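Meta cleavage compound hydrolase (Janthinobacterium, PDB 1J1I) hydrolyses a carbon-carbon bond of the meta-cleavage compound formed during carbazole degradation, releasing anthranilate, and has the alpha/beta-hydrolase fold. Local coordinates at residues Val26-Leu31 and Ile92-Asp97; Leu41-Gly46 and Leu74-Thr79; Pro82-Glu85 and Asp89-Ile92. All coordinates share one frame; numbering follows the deposited sequence.

Contact 1: residues Val26-Leu31 and Ile92-Asp97; sequences VETRYL and IRHLHD
H94 and T28 reach for each other from opposite directions, the imidazole edge of one meeting the hydroxyl of the other. The bond runs from H94 NE2 to T28 OG1 at 2.8 Å, with the oxygen only 9° out of the ring plane. The same hydroxyl passes a bond on to its own strand, T28 OG1 donating to V26 O at 2.9 Å from above the carbonyl plane, so OG1 accepts one hydrogen bond and donates another and its rotation is fixed. T28 CG2 also approaches the ring, 3.7 Å from H94 CE1. V26 comes in at about a right angle to the histidine: its CG1, held anti to the backbone N (chi1 180°), rests obliquely on the ring, 3.9 Å from H94 CD2. H94 CG is likewise anti to its backbone N (chi1 171°), which carries the imidazole off the helix to the strand. M71 of strand 67-71 also touches both T28 and H94. Strand 26-33 is flanked in the mixed sheet by strands 17-23 and 67-71, and helix 88-101 packs against this end of the sheet with helix 114-126 beside it, where L95 meets T119 and V123.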
# COMPACT_ATOMS: atom_id res chain seq x y z
N VAL A 26 23.08 -13.11 -25.11
CA VAL A 26 21.98 -12.31 -25.65
C VAL A 26 22.25 -10.82 -25.43
O VAL A 26 22.23 -10.35 -24.29
CB VAL A 26 20.63 -12.69 -24.97
CG1 VAL A 26 19.50 -11.84 -25.55
CG2 VAL A 26 20.33 -14.17 -25.19
N GLU A 27 22.53 -10.09 -26.50
CA GLU A 27 22.76 -8.65 -26.38
C GLU A 27 21.48 -8.09 -25.79
O GLU A 27 20.39 -8.40 -26.27
CB GLU A 27 23.03 -7.99 -27.74
CG GLU A 27 24.49 -7.63 -28.04
CD GLU A 27 25.30 -7.24 -26.81
OE1 GLU A 27 25.88 -8.14 -26.20
OE2 GLU A 27 25.35 -6.04 -26.46
N THR A 28 21.61 -7.24 -24.78
CA THR A 28 20.45 -6.69 -24.10
C THR A 28 20.50 -5.18 -23.98
O THR A 28 21.55 -4.60 -23.68
CB THR A 28 20.33 -7.31 -22.69
OG1 THR A 28 20.39 -8.73 -22.79
CG2 THR A 28 19.03 -6.90 -22.02
N ARG A 29 19.37 -4.54 -24.23
CA ARG A 29 19.27 -3.09 -24.15
C ARG A 29 18.61 -2.67 -22.84
O ARG A 29 17.61 -3.26 -22.42
CB ARG A 29 18.43 -2.56 -25.31
CG ARG A 29 18.16 -1.06 -25.27
CD ARG A 29 16.68 -0.78 -25.08
NE ARG A 29 16.35 0.62 -25.36
CZ ARG A 29 15.11 1.07 -25.54
NH1 ARG A 29 14.08 0.24 -25.46
NH2 ARG A 29 14.91 2.36 -25.80
N TYR A 30 19.18 -1.65 -22.20
CA TYR A 30 18.61 -1.14 -20.97
C TYR A 30 18.73 0.37 -20.89
O TYR A 30 19.51 0.98 -21.62
CB TYR A 30 19.25 -1.79 -19.73
CG TYR A 30 20.74 -1.55 -19.55
CD1 TYR A 30 21.69 -2.29 -20.26
CD2 TYR A 30 21.21 -0.64 -18.59
CE1 TYR A 30 23.06 -2.14 -20.03
CE2 TYR A 30 22.58 -0.48 -18.35
CZ TYR A 30 23.49 -1.23 -19.07
OH TYR A 30 24.84 -1.09 -18.82
N LEU A 31 17.93 0.96 -20.01
CA LEU A 31 17.94 2.39 -19.77
C LEU A 31 18.51 2.56 -18.37
O LEU A 31 18.16 1.80 -17.46
CB LEU A 31 16.51 2.94 -19.82
CG LEU A 31 15.88 3.36 -21.15
CD1 LEU A 31 16.37 2.50 -22.30
CD2 LEU A 31 14.37 3.29 -21.01
N ILE A 92 13.33 -16.07 -17.88
CA ILE A 92 13.88 -16.08 -16.52
C ILE A 92 15.40 -16.18 -16.59
O ILE A 92 16.12 -15.43 -15.93
CB ILE A 92 13.32 -17.28 -15.71
CG1 ILE A 92 11.83 -17.06 -15.44
CG2 ILE A 92 14.10 -17.43 -14.39
CD1 ILE A 92 11.12 -18.25 -14.82
N ARG A 93 15.89 -17.11 -17.41
CA ARG A 93 17.33 -17.30 -17.57
C ARG A 93 17.97 -16.02 -18.08
O ARG A 93 19.05 -15.62 -17.64
CB ARG A 93 17.63 -18.43 -18.55
CG ARG A 93 19.12 -18.71 -18.72
CD ARG A 93 19.40 -19.48 -20.00
NE ARG A 93 18.60 -20.70 -20.10
CZ ARG A 93 18.57 -21.49 -21.17
NH1 ARG A 93 17.81 -22.58 -21.17
NH2 ARG A 93 19.28 -21.18 -22.25
N HIS A 94 17.29 -15.36 -19.03
CA HIS A 94 17.82 -14.13 -19.59
C HIS A 94 17.99 -13.06 -18.51
O HIS A 94 19.04 -12.42 -18.43
CB HIS A 94 16.90 -13.58 -20.69
CG HIS A 94 17.28 -12.21 -21.16
ND1 HIS A 94 16.49 -11.11 -20.96
CD2 HIS A 94 18.40 -11.76 -21.79
CE1 HIS A 94 17.09 -10.03 -21.44
NE2 HIS A 94 18.25 -10.40 -21.95
N LEU A 95 16.97 -12.87 -17.68
CA LEU A 95 17.05 -11.88 -16.62
C LEU A 95 18.19 -12.24 -15.67
O LEU A 95 18.93 -11.37 -15.21
CB LEU A 95 15.71 -11.80 -15.87
CG LEU A 95 15.64 -10.88 -14.64
CD1 LEU A 95 16.09 -9.48 -15.02
CD2 LEU A 95 14.21 -10.86 -14.10
N HIS A 96 18.34 -13.53 -15.40
CA HIS A 96 19.41 -14.01 -14.53
C HIS A 96 20.76 -13.61 -15.13
O HIS A 96 21.63 -13.08 -14.44
CB HIS A 96 19.33 -15.53 -14.37
CG HIS A 96 20.60 -16.18 -13.91
ND1 HIS A 96 21.65 -16.43 -14.76
CD2 HIS A 96 20.99 -16.62 -12.69
CE1 HIS A 96 22.63 -17.01 -14.09
NE2 HIS A 96 22.25 -17.13 -12.83
N ASP A 97 20.93 -13.87 -16.43
CA ASP A 97 22.17 -13.56 -17.12
C ASP A 97 22.43 -12.06 -17.18
O ASP A 97 23.57 -11.61 -17.04
CB ASP A 97 22.15 -14.16 -18.54
CG ASP A 97 22.10 -15.69 -18.54
OD1 ASP A 97 22.34 -16.31 -17.49
OD2 ASP A 97 21.82 -16.29 -19.60

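Contact 2: residues Leu41-Gly46 and Leu74-Thr79; sequences LIHGGG and LGFGKT
H43 takes the uncommon first torsion that sets CG between the backbone N and the carbonyl carbon (chi1 63°), which swings its imidazole toward the 74-79 loop; F76, with CG beside its own backbone N, sends its phenyl ring back toward the glycines 44-46. The two rings meet obliquely, their centroids 5.3 Å apart and their planes at 53°. The closest touch is between H43 CE1 and the F76 methylene, CB, at 3.4 Å, and F76 CG is almost as near.

Both ring nitrogens of H43 are engaged. ND1 bonds to G44 O at 2.8 Å, nearly straight at 163°, while NE2 is hydrogen-bonded to the backbone N of M73, the residue before L74. The imidazole is thereby held in its rotation and bridges the two loops. This HGGG run follows strand 38-42 and, as in other alpha/beta hydrolases, lies beside the nucleophile: G44 is close to S114, the probable catalytic serine, and G45 N makes a weak hydrogen bond to S114 OG. The loop is therefore likely to contribute to the oxyanion hole.

Beyond the histidine, the far edge of the phenyl ring reaches G45 and G46 through CE2. F76 CE2 stands 3.6 Å from G46 O, which lies at the ring edge near its plane, and 4.0 Å from G45 CA, which is met obliquely. F76 also opens a type II' beta turn that runs to T79, closed by T79 N to F76 O at 3.0 Å; G77, with its positive phi, occupies the turn position where glycine is common.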
# COMPACT_ATOMS: atom_id res chain seq x y z
N LEU A 41 13.85 -2.47 -13.57
CA LEU A 41 12.46 -2.36 -13.96
C LEU A 41 12.24 -3.27 -15.17
O LEU A 41 13.02 -3.22 -16.13
CB LEU A 41 12.12 -0.90 -14.31
CG LEU A 41 12.52 0.16 -13.28
CD1 LEU A 41 12.13 1.55 -13.78
CD2 LEU A 41 11.84 -0.13 -11.93
N ILE A 42 11.20 -4.11 -15.12
CA ILE A 42 10.89 -5.03 -16.21
C ILE A 42 9.51 -4.73 -16.78
O ILE A 42 8.51 -4.87 -16.08
CB ILE A 42 10.91 -6.51 -15.74
CG1 ILE A 42 12.15 -6.78 -14.88
CG2 ILE A 42 10.97 -7.43 -16.95
CD1 ILE A 42 13.46 -6.54 -15.59
N HIS A 43 9.47 -4.33 -18.04
CA HIS A 43 8.23 -3.98 -18.74
C HIS A 43 7.28 -5.17 -18.91
O HIS A 43 7.66 -6.32 -18.72
CB HIS A 43 8.57 -3.39 -20.11
CG HIS A 43 9.28 -4.34 -21.02
ND1 HIS A 43 8.61 -5.29 -21.77
CD2 HIS A 43 10.60 -4.54 -21.26
CE1 HIS A 43 9.49 -6.03 -22.43
NE2 HIS A 43 10.70 -5.59 -22.14
N GLY A 44 6.04 -4.88 -19.28
CA GLY A 44 5.06 -5.93 -19.47
C GLY A 44 5.10 -6.52 -20.87
O GLY A 44 5.93 -6.12 -21.70
N GLY A 45 4.21 -7.47 -21.13
CA GLY A 45 4.15 -8.08 -22.44
C GLY A 45 3.38 -7.18 -23.38
O GLY A 45 3.14 -6.01 -23.08
N GLY A 46 2.96 -7.72 -24.51
CA GLY A 46 2.21 -6.92 -25.46
C GLY A 46 3.11 -6.45 -26.59
O GLY A 46 4.30 -6.20 -26.39
N LEU A 74 14.02 -10.52 -23.24
CA LEU A 74 14.40 -11.31 -24.41
C LEU A 74 13.26 -11.24 -25.43
O LEU A 74 12.11 -11.53 -25.10
CB LEU A 74 14.60 -12.77 -23.97
CG LEU A 74 14.85 -13.85 -25.02
CD1 LEU A 74 16.20 -13.65 -25.69
CD2 LEU A 74 14.79 -15.21 -24.33
N GLY A 75 13.59 -10.85 -26.66
CA GLY A 75 12.59 -10.76 -27.71
C GLY A 75 11.80 -9.47 -27.80
O GLY A 75 11.00 -9.30 -28.72
N PHE A 76 12.00 -8.55 -26.85
CA PHE A 76 11.28 -7.29 -26.86
C PHE A 76 12.18 -6.08 -27.06
O PHE A 76 13.40 -6.15 -26.89
CB PHE A 76 10.51 -7.08 -25.53
CG PHE A 76 9.34 -8.01 -25.34
CD1 PHE A 76 9.53 -9.34 -25.03
CD2 PHE A 76 8.04 -7.52 -25.48
CE1 PHE A 76 8.44 -10.20 -24.85
CE2 PHE A 76 6.94 -8.37 -25.30
CZ PHE A 76 7.14 -9.70 -24.99
N GLY A 77 11.56 -4.95 -27.42
CA GLY A 77 12.27 -3.71 -27.62
C GLY A 77 13.52 -3.81 -28.47
O GLY A 77 13.45 -4.22 -29.63
N LYS A 78 14.66 -3.42 -27.90
CA LYS A 78 15.92 -3.46 -28.63
C LYS A 78 16.81 -4.63 -28.22
O LYS A 78 17.94 -4.75 -28.68
CB LYS A 78 16.67 -2.14 -28.46
CG LYS A 78 15.95 -0.94 -29.05
CD LYS A 78 16.83 0.30 -29.00
CE LYS A 78 16.07 1.53 -29.48
NZ LYS A 78 16.92 2.76 -29.43
N THR A 79 16.30 -5.47 -27.33
CA THR A 79 17.05 -6.64 -26.88
C THR A 79 17.06 -7.66 -28.01
O THR A 79 16.16 -7.66 -28.86
CB THR A 79 16.43 -7.23 -25.60
OG1 THR A 79 16.81 -6.41 -24.49
CG2 THR A 79 16.91 -8.65 -25.36

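Contact 3: residues Pro82-Glu85 and Asp89-Ile92; sequences PDIE and DRRI
The backbone of 82-85 is irregular, folding at D83 into an inverse gamma turn with a weak bond from I84 N to P82 O at 3.0 Å, whereas 89-92 lies on helix 88-101. The two come closest at E85 and R90, whose CA atoms are 8.0 Å apart, so side chains have to bridge the gap. I84 and R90 do so from opposite directions. The arginine leaves the helix with CG anti to its backbone N, then bends at chi2 (52°), bringing its guanidinium over to the loop. I84 CD1 sits over one face of that group, 3.2 Å above the plane and centred on it; the distance from I84 CD1 to R90 CZ is 3.3 Å. A second branch, I84 CG2, lies 3.6 Å from R90 NH2.

This is the link from strand 67-71 into helix 88-101, a stretch of the alpha/beta-hydrolase fold that turns back on the N-terminal end of its helix. Near the start of the helix, R90 N is hydrogen-bonded to T87 OG1.

R90 NH1 also passes 3.7 Å from E85 O, obliquely, which is too long to count as a bond. The carboxylate of E85 is more remote still, its OE1 6.6 Å from R90 NH1, so any attraction between the charges is probably modest. An alanine in place of R90 would lose the flat guanidinium and is likely to leave I84 CD1 without its cover, opening a gap between loop and helix. On the other side of the loop's course, E85 meets W204 of helix 192-208.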
# COMPACT_ATOMS: atom_id res chain seq x y z
N PRO A 82 16.92 -13.90 -30.93
CA PRO A 82 17.45 -15.07 -31.61
C PRO A 82 16.35 -16.05 -32.03
O PRO A 82 15.23 -15.99 -31.53
CB PRO A 82 18.40 -15.67 -30.58
CG PRO A 82 17.72 -15.34 -29.29
CD PRO A 82 17.29 -13.91 -29.50
N ASP A 83 16.68 -16.93 -32.96
CA ASP A 83 15.72 -17.91 -33.43
C ASP A 83 15.69 -19.07 -32.46
O ASP A 83 16.37 -20.08 -32.65
CB ASP A 83 16.10 -18.40 -34.83
CG ASP A 83 15.14 -19.45 -35.35
OD1 ASP A 83 13.91 -19.19 -35.32
OD2 ASP A 83 15.61 -20.52 -35.78
N ILE A 84 14.90 -18.92 -31.40
CA ILE A 84 14.78 -19.94 -30.37
C ILE A 84 13.33 -20.08 -29.94
O ILE A 84 12.45 -19.35 -30.41
CB ILE A 84 15.58 -19.56 -29.11
CG1 ILE A 84 14.94 -18.33 -28.45
CG2 ILE A 84 17.03 -19.26 -29.48
CD1 ILE A 84 15.60 -17.92 -27.15
N GLU A 85 13.08 -21.02 -29.03
CA GLU A 85 11.74 -21.21 -28.51
C GLU A 85 11.65 -20.22 -27.35
O GLU A 85 12.44 -20.27 -26.42
CB GLU A 85 11.54 -22.64 -28.00
CG GLU A 85 10.18 -22.88 -27.37
CD GLU A 85 9.94 -24.32 -26.97
OE1 GLU A 85 10.85 -24.95 -26.40
OE2 GLU A 85 8.82 -24.83 -27.23
N ASP A 89 10.76 -19.98 -19.18
CA ASP A 89 12.03 -20.43 -18.64
C ASP A 89 13.18 -19.63 -19.26
O ASP A 89 14.13 -19.24 -18.58
CB ASP A 89 12.22 -21.92 -18.92
CG ASP A 89 11.01 -22.74 -18.53
OD1 ASP A 89 9.88 -22.44 -19.01
OD2 ASP A 89 11.19 -23.70 -17.75
N ARG A 90 13.07 -19.38 -20.56
CA ARG A 90 14.10 -18.63 -21.29
C ARG A 90 14.17 -17.17 -20.85
O ARG A 90 15.26 -16.59 -20.76
CB ARG A 90 13.83 -18.73 -22.80
CG ARG A 90 15.07 -18.59 -23.67
CD ARG A 90 16.16 -19.56 -23.23
NE ARG A 90 17.25 -19.62 -24.20
CZ ARG A 90 17.16 -20.24 -25.38
NH1 ARG A 90 16.03 -20.84 -25.73
NH2 ARG A 90 18.20 -20.24 -26.20
N ARG A 91 13.02 -16.55 -20.57
CA ARG A 91 13.01 -15.17 -20.11
C ARG A 91 13.62 -15.08 -18.71
O ARG A 91 14.32 -14.12 -18.39
CB ARG A 91 11.59 -14.59 -20.11
CG ARG A 91 11.08 -14.11 -21.46
CD ARG A 91 9.68 -13.50 -21.34
NE ARG A 91 8.68 -14.52 -21.04
CZ ARG A 91 8.13 -15.33 -21.95
NH1 ARG A 91 8.49 -15.23 -23.22
NH2 ARG A 91 7.24 -16.24 -21.58
N ILE A 92 13.33 -16.07 -17.88
CA ILE A 92 13.88 -16.08 -16.52
C ILE A 92 15.40 -16.18 -16.59
O ILE A 92 16.12 -15.43 -15.93
CB ILE A 92 13.32 -17.28 -15.71
CG1 ILE A 92 11.83 -17.06 -15.44
CG2 ILE A 92 14.10 -17.43 -14.39
CD1 ILE A 92 11.12 -18.25 -14.82

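From the N terminus, strand 26-33 comes first and waits the longest for its partner: contact 1 closes only when helix 88-101 comes round, and 61 residues separate L31 from I92. Nested inside that loop, contact 2 joins the end of strand 38-42 to the loop after strand 67-71. Contact 3 follows in series, a short closure between the last part of the same loop and the start of helix 88-101, and it shares I92 with contact 1. Contact 2 touches both of the others: T79 OG1 probably bonds R29 N of contact 1, and L74 packs on P82, I84 and R90 of contact 3. Strand 26-33 is thus tied to helix 88-101, and the glycine loop, probably beside the active site, to the loop after strand 67-71.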